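Local structure of periplasmic binding protein (Thermotoga lettingae TMO, 4RY8) at residues Gln128-Phe133 with Phe225-Ser229; Ala137-Asn143 with Ala198-Met204; Ala175-Ala181 with Trp205-Gly211; Thr184-Glu189 with Gly211-Ile216. The protein binds 5-methylthioribose in the cleft between its two lobes, probably to deliver the sugar to a membrane transporter. All coordinates share one frame; numbering follows the deposited sequence.

Contact 1: residues Gln128-Phe133 with Phe225-Ser229; sequences QLAVDF and FKVYS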
loop_
_atom_site.group_PDB
_atom_site.type_symbol
_atom_site.label_atom_id
_atom_site.label_comp_id
_atom_site.label_asym_id
_atom_site.label_seq_id
_atom_site.Cartn_x
_atom_site.Cartn_y
_atom_site.Cartn_z
ATOM N N GLN C 128 10.593 -0.526 -0.159
ATOM C CA GLN C 128 11.641 -1.025 0.767
ATOM C C GLN C 128 13.012 -0.872 0.077
ATOM O O GLN C 128 13.969 -0.415 0.664
ATOM C CB GLN C 128 11.384 -2.479 1.089
ATOM C CG GLN C 128 12.334 -3.088 2.094
ATOM C CD GLN C 128 11.993 -2.640 3.464
ATOM O OE1 GLN C 128 11.123 -1.780 3.636
ATOM N NE2 GLN C 128 12.639 -3.231 4.456
ATOM N N LEU C 129 13.073 -1.203 -1.219
ATOM C CA LEU C 129 14.282 -1.017 -1.961
ATOM C C LEU C 129 14.636 0.498 -1.984
ATOM O O LEU C 129 15.785 0.872 -1.766
ATOM C CB LEU C 129 14.117 -1.583 -3.401
ATOM C CG LEU C 129 15.347 -1.544 -4.322
ATOM C CD1 LEU C 129 15.140 -2.456 -5.517
ATOM C CD2 LEU C 129 15.644 -0.149 -4.820
ATOM N N ALA C 130 13.663 1.353 -2.291
ATOM C CA ALA C 130 13.886 2.792 -2.458
ATOM C C ALA C 130 14.441 3.432 -1.236
ATOM O O ALA C 130 15.439 4.090 -1.282
ATOM C CB ALA C 130 12.580 3.462 -2.854
ATOM N N VAL C 131 13.773 3.200 -0.127
ATOM C CA VAL C 131 14.223 3.661 1.164
ATOM C C VAL C 131 15.616 3.084 1.609
ATOM O O VAL C 131 16.451 3.820 2.160
ATOM C CB VAL C 131 13.115 3.364 2.214
ATOM C CG1 VAL C 131 13.612 3.601 3.635
ATOM C CG2 VAL C 131 11.908 4.220 1.913
ATOM N N ASP C 132 15.855 1.791 1.432
ATOM C CA ASP C 132 17.153 1.243 1.758
ATOM C C ASP C 132 18.274 1.892 1.012
ATOM O O ASP C 132 19.375 1.985 1.518
ATOM C CB ASP C 132 17.194 -0.255 1.465
ATOM C CG ASP C 132 16.596 -1.088 2.590
ATOM O OD1 ASP C 132 16.044 -0.497 3.547
ATOM O OD2 ASP C 132 16.690 -2.333 2.492
ATOM N N PHE C 133 18.022 2.308 -0.224
ATOM C CA PHE C 133 19.015 3.003 -1.005
ATOM C C PHE C 133 18.912 4.544 -0.940
ATOM O O PHE C 133 19.562 5.233 -1.731
ATOM C CB PHE C 133 18.895 2.501 -2.473
ATOM C CG PHE C 133 19.562 1.189 -2.702
ATOM C CD1 PHE C 133 18.900 0.003 -2.440
ATOM C CD2 PHE C 133 20.884 1.134 -3.170
ATOM C CE1 PHE C 133 19.518 -1.212 -2.648
ATOM C CE2 PHE C 133 21.501 -0.064 -3.387
ATOM C CZ PHE C 133 20.828 -1.247 -3.115
ATOM N N PHE C 225 25.519 -6.276 -4.279
ATOM C CA PHE C 225 24.099 -6.358 -4.572
ATOM C C PHE C 225 23.226 -6.488 -3.337
ATOM O O PHE C 225 23.646 -7.007 -2.292
ATOM C CB PHE C 225 23.840 -7.558 -5.476
ATOM C CG PHE C 225 24.124 -7.295 -6.921
ATOM C CD1 PHE C 225 23.175 -6.674 -7.720
ATOM C CD2 PHE C 225 25.330 -7.669 -7.493
ATOM C CE1 PHE C 225 23.422 -6.411 -9.055
ATOM C CE2 PHE C 225 25.576 -7.400 -8.843
ATOM C CZ PHE C 225 24.636 -6.768 -9.610
ATOM N N LYS C 226 21.997 -6.004 -3.480
ATOM C CA LYS C 226 20.951 -6.260 -2.506
ATOM C C LYS C 226 19.724 -6.693 -3.281
ATOM O O LYS C 226 19.401 -6.092 -4.285
ATOM C CB LYS C 226 20.698 -5.008 -1.666
ATOM C CG LYS C 226 21.795 -4.751 -0.646
ATOM C CD LYS C 226 21.256 -3.894 0.477
ATOM C CE LYS C 226 22.372 -3.321 1.328
ATOM N NZ LYS C 226 21.774 -2.559 2.464
ATOM N N VAL C 227 19.100 -7.781 -2.860
ATOM C CA VAL C 227 17.995 -8.373 -3.586
ATOM C C VAL C 227 16.714 -8.273 -2.791
ATOM O O VAL C 227 16.704 -8.569 -1.621
ATOM C CB VAL C 227 18.263 -9.847 -3.949
ATOM C CG1 VAL C 227 17.127 -10.385 -4.847
ATOM C CG2 VAL C 227 19.620 -9.973 -4.638
ATOM N N TYR C 228 15.663 -7.811 -3.463
ATOM C CA TYR C 228 14.320 -7.622 -2.920
ATOM C C TYR C 228 13.404 -8.512 -3.754
ATOM O O TYR C 228 13.475 -8.485 -4.991
ATOM C CB TYR C 228 13.899 -6.129 -3.022
ATOM C CG TYR C 228 14.856 -5.243 -2.212
ATOM C CD1 TYR C 228 16.126 -4.915 -2.707
ATOM C CD2 TYR C 228 14.535 -4.799 -0.936
ATOM C CE1 TYR C 228 17.017 -4.149 -1.974
ATOM C CE2 TYR C 228 15.440 -4.040 -0.204
ATOM C CZ TYR C 228 16.665 -3.733 -0.716
ATOM O OH TYR C 228 17.556 -3.000 -0.013
ATOM N N SER C 229 12.560 -9.305 -3.094
ATOM C CA SER C 229 11.644 -10.194 -3.802
ATOM C C SER C 229 10.221 -10.183 -3.237
ATOM O O SER C 229 9.876 -9.443 -2.322
ATOM C CB SER C 229 12.192 -11.607 -3.764
ATOM O OG SER C 229 12.106 -12.052 -2.396
#
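Tyr228 reaches out from strand 226-229 and lays its ring against helix 128-132, and it has far more surface buried here than any other residue. Leu129 covers one face of that ring. Its CA sits 3.8 Å from the ring centroid of Tyr228 and only 16° off the normal, a CH-pi contact, while its side chain continues over the same ring, CG lying 3.8 Å from Tyr228 CD1. The torsion that turns CG of Leu129 away from its backbone N (chi1 -177°) keeps the branch over the tyrosine. At the far end of the ring, Tyr228 OH donates to Asp132 OD2 over 2.7 Å, using the anti lone pair of that oxygen; carboxylate and ring planes stand 60° apart. This one bond anchors the hydroxyl end of the ring at the last turn of the helix. Phe133, the first residue past the helix, closes in beside it: its CE1 lies 3.9 Å from Tyr228 CE1, and CB of Lys226 meets the phenylalanine edge at CZ, 4.0 Å away. Gln128 CG comes to the tyrosine's edge at CE2. The helix thus packs on one side of the sheet that holds strand 226-230, running nearly antiparallel to it; Leu129 and Tyr228 also touch Leu202 of the adjacent strand 200-203, and Val227 points to the other side, against helix 206-219.

Contact 2: residues Ala137-Asn143 with Ala198-Met204; sequences ANVIYVN and ANAVLAM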
loop_
_atom_site.group_PDB
_atom_site.type_symbol
_atom_site.label_atom_id
_atom_site.label_comp_id
_atom_site.label_asym_id
_atom_site.label_seq_id
_atom_site.Cartn_x
_atom_site.Cartn_y
_atom_site.Cartn_z
ATOM N N ALA C 137 19.594 4.126 -6.752
ATOM C CA ALA C 137 19.958 2.749 -7.045
ATOM C C ALA C 137 19.871 2.481 -8.537
ATOM O O ALA C 137 19.001 3.030 -9.196
ATOM C CB ALA C 137 19.025 1.771 -6.366
ATOM N N ASN C 138 20.704 1.540 -8.998
ATOM C CA ASN C 138 20.659 0.986 -10.362
ATOM C C ASN C 138 20.085 -0.457 -10.360
ATOM O O ASN C 138 20.779 -1.434 -10.079
ATOM C CB ASN C 138 22.073 0.989 -10.962
ATOM C CG ASN C 138 22.665 2.389 -11.094
ATOM O OD1 ASN C 138 23.860 2.596 -10.872
ATOM N ND2 ASN C 138 21.842 3.336 -11.467
ATOM N N VAL C 139 18.817 -0.574 -10.707
ATOM C CA VAL C 139 18.058 -1.772 -10.446
ATOM C C VAL C 139 17.935 -2.634 -11.664
ATOM O O VAL C 139 17.511 -2.129 -12.756
ATOM C CB VAL C 139 16.623 -1.396 -9.971
ATOM C CG1 VAL C 139 15.812 -2.650 -9.661
ATOM C CG2 VAL C 139 16.707 -0.483 -8.762
ATOM N N ILE C 140 18.265 -3.915 -11.467
ATOM C CA ILE C 140 17.866 -5.035 -12.366
ATOM C C ILE C 140 16.502 -5.554 -11.951
ATOM O O ILE C 140 16.321 -6.096 -10.876
ATOM C CB ILE C 140 18.904 -6.166 -12.424
ATOM C CG1 ILE C 140 20.233 -5.576 -12.992
ATOM C CG2 ILE C 140 18.379 -7.350 -13.268
ATOM C CD1 ILE C 140 21.463 -6.424 -12.833
ATOM N N TYR C 141 15.518 -5.350 -12.812
ATOM C CA TYR C 141 14.119 -5.691 -12.519
ATOM C C TYR C 141 13.817 -7.047 -13.129
ATOM O O TYR C 141 13.944 -7.241 -14.351
ATOM C CB TYR C 141 13.234 -4.659 -13.182
ATOM C CG TYR C 141 11.729 -4.798 -13.031
ATOM C CD1 TYR C 141 11.131 -5.122 -11.815
ATOM C CD2 TYR C 141 10.900 -4.440 -14.065
ATOM C CE1 TYR C 141 9.770 -5.192 -11.705
ATOM C CE2 TYR C 141 9.540 -4.506 -13.950
ATOM C CZ TYR C 141 8.980 -4.853 -12.752
ATOM O OH TYR C 141 7.633 -4.856 -12.640
ATOM N N VAL C 142 13.353 -7.979 -12.310
ATOM C CA VAL C 142 13.039 -9.316 -12.823
ATOM C C VAL C 142 11.542 -9.570 -12.713
ATOM O O VAL C 142 10.965 -9.749 -11.605
ATOM C CB VAL C 142 13.806 -10.409 -12.135
ATOM C CG1 VAL C 142 13.758 -11.663 -12.990
ATOM C CG2 VAL C 142 15.235 -9.986 -11.808
ATOM N N ASN C 143 10.901 -9.510 -13.874
ATOM C CA ASN C 143 9.470 -9.675 -13.966
ATOM C C ASN C 143 9.117 -9.775 -15.415
ATOM O O ASN C 143 9.950 -9.453 -16.273
ATOM C CB ASN C 143 8.749 -8.471 -13.336
ATOM C CG ASN C 143 7.288 -8.742 -13.028
ATOM O OD1 ASN C 143 6.837 -9.897 -12.948
ATOM N ND2 ASN C 143 6.544 -7.684 -12.829
ATOM N N ALA C 198 24.852 -1.886 -12.042
ATOM C CA ALA C 198 23.656 -2.305 -11.349
ATOM C C ALA C 198 24.064 -2.703 -9.929
ATOM O O ALA C 198 25.115 -3.299 -9.748
ATOM C CB ALA C 198 22.985 -3.454 -12.087
ATOM N N ASN C 199 23.277 -2.313 -8.926
ATOM C CA ASN C 199 23.574 -2.689 -7.525
ATOM C C ASN C 199 22.342 -3.169 -6.722
ATOM O O ASN C 199 22.417 -3.399 -5.520
ATOM C CB ASN C 199 24.247 -1.520 -6.789
ATOM C CG ASN C 199 23.384 -0.258 -6.763
ATOM O OD1 ASN C 199 22.309 -0.194 -7.369
ATOM N ND2 ASN C 199 23.879 0.768 -6.117
ATOM N N ALA C 200 21.199 -3.332 -7.379
ATOM C CA ALA C 200 20.044 -3.924 -6.694
ATOM C C ALA C 200 19.265 -4.788 -7.640
ATOM O O ALA C 200 19.268 -4.549 -8.840
ATOM C CB ALA C 200 19.141 -2.848 -6.114
ATOM N N VAL C 201 18.575 -5.777 -7.078
ATOM C CA VAL C 201 17.627 -6.605 -7.822
ATOM C C VAL C 201 16.248 -6.556 -7.168
ATOM O O VAL C 201 16.092 -6.712 -5.966
ATOM C CB VAL C 201 18.084 -8.078 -7.894
ATOM C CG1 VAL C 201 17.048 -8.940 -8.639
ATOM C CG2 VAL C 201 19.466 -8.163 -8.495
ATOM N N LEU C 202 15.244 -6.374 -8.003
ATOM C CA LEU C 202 13.867 -6.429 -7.597
ATOM C C LEU C 202 13.195 -7.498 -8.453
ATOM O O LEU C 202 13.027 -7.370 -9.674
ATOM C CB LEU C 202 13.217 -5.066 -7.767
ATOM C CG LEU C 202 11.738 -4.985 -7.467
ATOM C CD1 LEU C 202 11.508 -5.186 -5.972
ATOM C CD2 LEU C 202 11.190 -3.636 -7.953
ATOM N N ALA C 203 12.796 -8.558 -7.805
ATOM C CA ALA C 203 12.307 -9.777 -8.447
ATOM C C ALA C 203 10.938 -10.085 -7.913
ATOM O O ALA C 203 10.751 -10.349 -6.718
ATOM C CB ALA C 203 13.238 -10.932 -8.172
ATOM N N MET C 204 9.969 -10.097 -8.805
ATOM C CA MET C 204 8.551 -10.114 -8.414
ATOM C C MET C 204 7.930 -11.544 -8.231
ATOM O O MET C 204 6.744 -11.675 -8.105
ATOM C CB MET C 204 7.780 -9.235 -9.421
ATOM C CG MET C 204 8.030 -7.699 -9.305
ATOM S SD MET C 204 7.882 -7.071 -7.565
ATOM C CE MET C 204 7.716 -5.322 -7.885
#
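Asn138 O takes two backbone donors from the residues leading into the other strand: Asn199 N at 2.9 Å, in the carbonyl plane, and Ala200 N in a weak bond of 3.3 Å. With CG of Asn199 between its backbone N and carbonyl carbon (chi1 59°), OD1 turns back to accept from Asn138 N at 2.9 Å. Parallel register follows; the shortest link is Val142 N to Leu202 O, 2.7 Å and almost straight at 178°. Ile140 CD1 presses on Ala198 CB at 3.4 Å. At the other end, Met204 CB lies against Asn143 CG at 3.7 Å, and Met204 CG nears Tyr141 CE1. Asn143 ND2 donates to Tyr141 OH at 3.0 Å, a hydroxyl also bonded to Asp154. An alanine at Asn143 is likely to leave that hydroxyl and Leu150 O without their amide donor and open a gap beside Met204. Met204 belongs to the methylthioribose pocket, so these parallel strands carry their C-terminal ends to the sugar, as in the Rossmann-like lobes of periplasmic binding proteins.

Contact 3: residues Ala175-Ala181 with Trp205-Gly211; sequences AVTGSTA and WDEFAKG. With SR1 (5-S-methyl-5-thio-alpha-D-ribofuranose), chain G.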
loop_
_atom_site.group_PDB
_atom_site.type_symbol
_atom_site.label_atom_id
_atom_site.label_comp_id
_atom_site.label_asym_id
_atom_site.label_seq_id
_atom_site.Cartn_x
_atom_site.Cartn_y
_atom_site.Cartn_z
ATOM N N ALA C 175 11.604 -14.640 -17.780
ATOM C CA ALA C 175 10.558 -15.365 -18.468
ATOM C C ALA C 175 10.127 -16.507 -17.577
ATOM O O ALA C 175 10.924 -17.047 -16.801
ATOM C CB ALA C 175 11.067 -15.888 -19.804
ATOM N N VAL C 176 8.864 -16.885 -17.701
ATOM C CA VAL C 176 8.308 -18.012 -16.969
ATOM C C VAL C 176 8.383 -19.231 -17.891
ATOM O O VAL C 176 7.689 -19.286 -18.886
ATOM C CB VAL C 176 6.833 -17.751 -16.577
ATOM C CG1 VAL C 176 6.221 -18.992 -15.926
ATOM C CG2 VAL C 176 6.740 -16.536 -15.667
ATOM N N THR C 177 9.207 -20.212 -17.546
ATOM C CA THR C 177 9.597 -21.241 -18.502
ATOM C C THR C 177 9.289 -22.665 -18.100
ATOM O O THR C 177 9.395 -23.548 -18.933
ATOM C CB THR C 177 11.121 -21.211 -18.722
ATOM O OG1 THR C 177 11.786 -21.477 -17.471
ATOM C CG2 THR C 177 11.562 -19.863 -19.277
ATOM N N GLY C 178 8.977 -22.928 -16.831
ATOM C CA GLY C 178 9.068 -24.303 -16.341
ATOM C C GLY C 178 10.379 -24.671 -15.652
ATOM O O GLY C 178 10.441 -25.636 -14.890
ATOM N N SER C 179 11.429 -23.913 -15.917
ATOM C CA SER C 179 12.713 -24.001 -15.195
ATOM C C SER C 179 13.175 -22.564 -14.938
ATOM O O SER C 179 14.275 -22.135 -15.360
ATOM C CB SER C 179 13.750 -24.706 -16.061
ATOM O OG SER C 179 13.229 -25.919 -16.487
ATOM N N THR C 180 12.290 -21.804 -14.310
ATOM C CA THR C 180 12.425 -20.362 -14.219
ATOM C C THR C 180 13.621 -19.932 -13.389
ATOM O O THR C 180 14.339 -19.029 -13.802
ATOM C CB THR C 180 11.108 -19.733 -13.696
ATOM O OG1 THR C 180 10.070 -19.841 -14.696
ATOM C CG2 THR C 180 11.308 -18.292 -13.336
ATOM N N ALA C 181 13.831 -20.534 -12.211
ATOM C CA ALA C 181 14.978 -20.196 -11.374
ATOM C C ALA C 181 16.290 -20.387 -12.109
ATOM O O ALA C 181 17.108 -19.464 -12.136
ATOM C CB ALA C 181 14.980 -21.042 -10.062
ATOM N N TRP C 205 8.746 -12.591 -8.230
ATOM C CA TRP C 205 8.314 -13.969 -7.839
ATOM C C TRP C 205 9.515 -14.648 -7.175
ATOM O O TRP C 205 10.617 -14.415 -7.644
ATOM C CB TRP C 205 7.845 -14.702 -9.132
ATOM C CG TRP C 205 7.537 -16.167 -9.021
ATOM C CD1 TRP C 205 7.118 -16.860 -7.916
ATOM C CD2 TRP C 205 7.577 -17.098 -10.073
ATOM N NE1 TRP C 205 6.920 -18.172 -8.221
ATOM C CE2 TRP C 205 7.197 -18.350 -9.550
ATOM C CE3 TRP C 205 7.918 -17.004 -11.423
ATOM C CZ2 TRP C 205 7.155 -19.500 -10.333
ATOM C CZ3 TRP C 205 7.881 -18.130 -12.187
ATOM C CH2 TRP C 205 7.489 -19.354 -11.669
ATOM N N ASP C 206 9.375 -15.446 -6.081
ATOM C CA ASP C 206 10.558 -16.013 -5.476
ATOM C C ASP C 206 11.400 -16.909 -6.393
ATOM O O ASP C 206 12.599 -17.027 -6.180
ATOM C CB ASP C 206 10.320 -16.699 -4.066
ATOM C CG ASP C 206 9.359 -17.896 -4.112
ATOM O OD1 ASP C 206 8.771 -18.213 -5.163
ATOM O OD2 ASP C 206 9.193 -18.574 -3.045
ATOM N N GLU C 207 10.816 -17.517 -7.421
ATOM C CA GLU C 207 11.596 -18.303 -8.395
ATOM C C GLU C 207 12.555 -17.433 -9.242
ATOM O O GLU C 207 13.687 -17.853 -9.553
ATOM C CB GLU C 207 10.670 -19.138 -9.285
ATOM C CG GLU C 207 9.943 -20.239 -8.536
ATOM C CD GLU C 207 10.880 -21.250 -7.906
ATOM O OE1 GLU C 207 11.782 -21.790 -8.594
ATOM O OE2 GLU C 207 10.711 -21.533 -6.709
ATOM N N PHE C 208 12.140 -16.223 -9.551
ATOM C CA PHE C 208 13.015 -15.263 -10.225
ATOM C C PHE C 208 14.145 -14.884 -9.237
ATOM O O PHE C 208 15.324 -14.877 -9.570
ATOM C CB PHE C 208 12.271 -13.973 -10.559
ATOM C CG PHE C 208 11.250 -14.054 -11.688
ATOM C CD1 PHE C 208 11.428 -14.835 -12.838
ATOM C CD2 PHE C 208 10.167 -13.204 -11.641
ATOM C CE1 PHE C 208 10.461 -14.820 -13.824
ATOM C CE2 PHE C 208 9.216 -13.177 -12.638
ATOM C CZ PHE C 208 9.377 -13.976 -13.733
ATOM N N ALA C 209 13.766 -14.568 -8.008
ATOM C CA ALA C 209 14.744 -14.161 -6.977
ATOM C C ALA C 209 15.833 -15.227 -6.762
ATOM O O ALA C 209 17.006 -14.911 -6.710
ATOM C CB ALA C 209 14.026 -13.853 -5.656
ATOM N N LYS C 210 15.435 -16.492 -6.674
ATOM C CA LYS C 210 16.350 -17.601 -6.392
ATOM C C LYS C 210 17.397 -17.683 -7.466
ATOM O O LYS C 210 18.563 -17.790 -7.199
ATOM C CB LYS C 210 15.577 -18.927 -6.302
ATOM C CG LYS C 210 14.395 -18.889 -5.338
ATOM C CD LYS C 210 14.553 -19.718 -4.100
ATOM C CE LYS C 210 14.168 -21.156 -4.352
ATOM N NZ LYS C 210 12.800 -21.403 -4.887
ATOM N N GLY C 211 16.975 -17.579 -8.718
ATOM C CA GLY C 211 17.939 -17.534 -9.807
ATOM C C GLY C 211 18.905 -16.403 -9.718
ATOM O O GLY C 211 20.115 -16.602 -9.917
HETATM C CS SR1 G . 4.037 -16.724 -12.552
HETATM S S SR1 G . 2.979 -15.782 -11.477
HETATM C C5 SR1 G . 3.964 -16.092 -9.991
HETATM C C4 SR1 G . 3.351 -15.415 -8.768
HETATM O O4 SR1 G . 2.059 -15.917 -8.650
HETATM C C1 SR1 G . 1.725 -16.203 -7.278
HETATM O O1 SR1 G . 0.684 -15.358 -6.922
HETATM C C2 SR1 G . 2.939 -15.947 -6.397
HETATM O O2 SR1 G . 2.857 -14.851 -5.446
HETATM C C3 SR1 G . 4.022 -15.713 -7.432
HETATM O O3 SR1 G . 4.865 -14.637 -7.041
HETATM O O HOH W 1 12.105 -22.513 -11.066
#
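Thr180 pushes its methyl into the corner formed by two aromatic rings, where the contact packs closely: CG2 is 3.5 Å from Phe208 CD1 and 3.6 Å from Trp205 CZ3. Turned away from the backbone N of Thr180, that methyl faces the rings while OG1 accepts from Thr177 N and is bonded to Glu26. Ala175 O meets the Phe208 edge in the ring plane. Close backbones continue the tight part: Ala181 O lies 3.1 Å from Gly211 CA, where a side chain on the glycine would run into that carbonyl. Beside it the contact is polar: a water accepts from Ala181 N and donates to Glu207 OE1 at 2.6 Å, while Glu207 OE2 pairs with Lys210 NZ at 2.8 Å. The loose side is the loop: Val176 CG2 stays 4.0 Å from Trp205 CZ3, and the exposed turn Thr177-Ser179 makes no contact with 205-211. Trp205 is clamped between Glu207 CB, centred over one indole face, and the sugar on the opposite face, SR1 C5 lying 3.6 Å above the plane. An aromatic ring set face-on against the sugar is characteristic of periplasmic sugar-binding sites; here two helix starts back the tryptophan lining the pocket.

Contact 4: residues Thr184-Glu189 with Gly211-Ile216; sequences TQTRME and GAVRAI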
loop_
_atom_site.group_PDB
_atom_site.type_symbol
_atom_site.label_atom_id
_atom_site.label_comp_id
_atom_site.label_asym_id
_atom_site.label_seq_id
_atom_site.Cartn_x
_atom_site.Cartn_y
_atom_site.Cartn_z
ATOM N N THR C 184 16.553 -17.916 -15.002
ATOM C CA THR C 184 16.825 -16.568 -14.462
ATOM C C THR C 184 18.283 -16.445 -13.977
ATOM O O THR C 184 18.865 -15.384 -14.016
ATOM C CB THR C 184 15.900 -16.222 -13.287
ATOM O OG1 THR C 184 14.532 -16.518 -13.616
ATOM C CG2 THR C 184 16.014 -14.755 -12.928
ATOM N N GLN C 185 18.881 -17.538 -13.529
ATOM C CA GLN C 185 20.283 -17.472 -13.158
ATOM C C GLN C 185 21.123 -17.110 -14.394
ATOM O O GLN C 185 22.013 -16.270 -14.350
ATOM C CB GLN C 185 20.749 -18.793 -12.587
ATOM C CG GLN C 185 22.166 -18.678 -12.052
ATOM C CD GLN C 185 22.593 -19.857 -11.242
ATOM O OE1 GLN C 185 21.772 -20.622 -10.758
ATOM N NE2 GLN C 185 23.879 -20.018 -11.110
ATOM N N THR C 186 20.830 -17.782 -15.488
ATOM C CA THR C 186 21.595 -17.600 -16.715
ATOM C C THR C 186 21.472 -16.145 -17.155
ATOM O O THR C 186 22.462 -15.502 -17.462
ATOM C CB THR C 186 21.089 -18.536 -17.805
ATOM O OG1 THR C 186 21.335 -19.873 -17.389
ATOM C CG2 THR C 186 21.843 -18.298 -19.132
ATOM N N ARG C 187 20.244 -15.653 -17.198
ATOM C CA ARG C 187 19.971 -14.268 -17.580
ATOM C C ARG C 187 20.684 -13.284 -16.673
ATOM O O ARG C 187 21.194 -12.287 -17.134
ATOM C CB ARG C 187 18.462 -13.982 -17.531
ATOM C CG ARG C 187 17.613 -14.686 -18.569
ATOM C CD ARG C 187 16.173 -14.872 -18.049
ATOM N NE ARG C 187 15.240 -14.866 -19.177
ATOM C CZ ARG C 187 15.104 -15.854 -20.065
ATOM N NH1 ARG C 187 15.798 -16.984 -19.955
ATOM N NH2 ARG C 187 14.238 -15.715 -21.071
ATOM N N MET C 188 20.677 -13.548 -15.368
ATOM C CA MET C 188 21.275 -12.643 -14.426
ATOM C C MET C 188 22.793 -12.542 -14.646
ATOM O O MET C 188 23.328 -11.423 -14.558
ATOM C CB MET C 188 20.893 -13.012 -12.989
ATOM C CG MET C 188 21.419 -12.057 -11.938
ATOM S SD MET C 188 20.635 -10.436 -11.831
ATOM C CE MET C 188 21.783 -9.582 -10.768
ATOM N N GLU C 189 23.456 -13.668 -14.974
ATOM C CA GLU C 189 24.896 -13.697 -15.303
ATOM C C GLU C 189 25.190 -12.713 -16.414
ATOM O O GLU C 189 26.142 -11.912 -16.312
ATOM C CB GLU C 189 25.358 -15.065 -15.803
ATOM C CG GLU C 189 25.465 -16.188 -14.786
ATOM C CD GLU C 189 25.559 -17.548 -15.480
ATOM O OE1 GLU C 189 26.083 -17.639 -16.623
ATOM O OE2 GLU C 189 25.097 -18.540 -14.900
ATOM N N GLY C 211 16.975 -17.579 -8.718
ATOM C CA GLY C 211 17.939 -17.534 -9.807
ATOM C C GLY C 211 18.905 -16.403 -9.718
ATOM O O GLY C 211 20.115 -16.602 -9.917
ATOM N N ALA C 212 18.391 -15.218 -9.414
ATOM C CA ALA C 212 19.196 -14.000 -9.330
ATOM C C ALA C 212 20.245 -14.078 -8.229
ATOM O O ALA C 212 21.415 -13.746 -8.447
ATOM C CB ALA C 212 18.309 -12.789 -9.115
ATOM N N VAL C 213 19.827 -14.576 -7.068
ATOM C CA VAL C 213 20.730 -14.714 -5.921
ATOM C C VAL C 213 21.824 -15.714 -6.172
ATOM O O VAL C 213 22.974 -15.475 -5.800
ATOM C CB VAL C 213 19.928 -15.118 -4.655
ATOM C CG1 VAL C 213 20.846 -15.424 -3.472
ATOM C CG2 VAL C 213 18.959 -14.003 -4.284
ATOM N N ARG C 214 21.492 -16.859 -6.781
ATOM C CA ARG C 214 22.493 -17.847 -7.078
ATOM C C ARG C 214 23.501 -17.306 -8.102
ATOM O O ARG C 214 24.667 -17.550 -7.986
ATOM C CB ARG C 214 21.859 -19.128 -7.583
ATOM C CG ARG C 214 20.953 -19.804 -6.607
ATOM C CD ARG C 214 20.304 -21.002 -7.238
ATOM N NE ARG C 214 19.368 -21.570 -6.281
ATOM C CZ ARG C 214 18.157 -22.033 -6.567
ATOM N NH1 ARG C 214 17.668 -22.003 -7.815
ATOM N NH2 ARG C 214 17.415 -22.512 -5.573
ATOM N N ALA C 215 23.030 -16.558 -9.098
ATOM C CA ALA C 215 23.931 -15.923 -10.051
ATOM C C ALA C 215 24.930 -14.997 -9.342
ATOM O O ALA C 215 26.134 -15.048 -9.596
ATOM C CB ALA C 215 23.130 -15.145 -11.084
ATOM N N ILE C 216 24.402 -14.179 -8.438
ATOM C CA ILE C 216 25.194 -13.245 -7.621
ATOM C C ILE C 216 26.244 -13.979 -6.759
ATOM O O ILE C 216 27.421 -13.587 -6.694
ATOM C CB ILE C 216 24.284 -12.366 -6.725
ATOM C CG1 ILE C 216 23.551 -11.359 -7.605
ATOM C CG2 ILE C 216 25.107 -11.622 -5.670
ATOM C CD1 ILE C 216 22.297 -10.818 -6.992
HETATM O O HOH W 2 18.912 -21.136 -10.515
#
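Thr184 begins the contact, its CB 4.2 Å from Gly211 CA, while its hydroxyl turns back to Thr180 O in its own helix. One residue on, Gln185 CA comes to 3.4 Å from Gly211 O in a CA-H...O contact; a side chain at Gly211 would collide with Thr184 and Gln185. The extended chain of Gln185 then lies across the second helix, OE1 reaching 3.5 Å from Arg214 CB. A water donates to that same OE1 and accepts from Arg214 NH1, lying in the guanidinium plane. A leucine in place of Gln185 would probably strand this water and leave Arg214 NH1 without its bridge to the first helix. Met188 follows on the buried side: CB packs 3.6 Å from Ala215 CB, and the bend at chi2 (73°) carries CE to Ile216 CD1, 4.0 Å away. Glu189 only grazes Ala215. The helix segments cross at -50° with axes 7.5 Å apart, a close approach permitted by Gly211 and Ala215, typical of neighbouring helices packed on one side of an alpha/beta sheet.

In the fold
From the N terminus, the chain enters this lobe's contacts on helix 118-132 and passes straight to strand 137-142, which waits for strand 200-203 to close contact 2. In between come residues 175-181 and helix 180-194; helix 206-219 then returns to them, closing contact 3 at its start and contact 4 one turn further, the two sharing Gly211. Both cross contact 2 along the chain. Strand 226-230 finally closes contact 1, the outermost loop, within which the other three nest. In space, Tyr228 joins contacts 1 and 2 by backbone bonds to strand 200-203, whereas Met188 reaches Val201 and Ile140, setting contact 4 on the sheet face opposite helix 118-132.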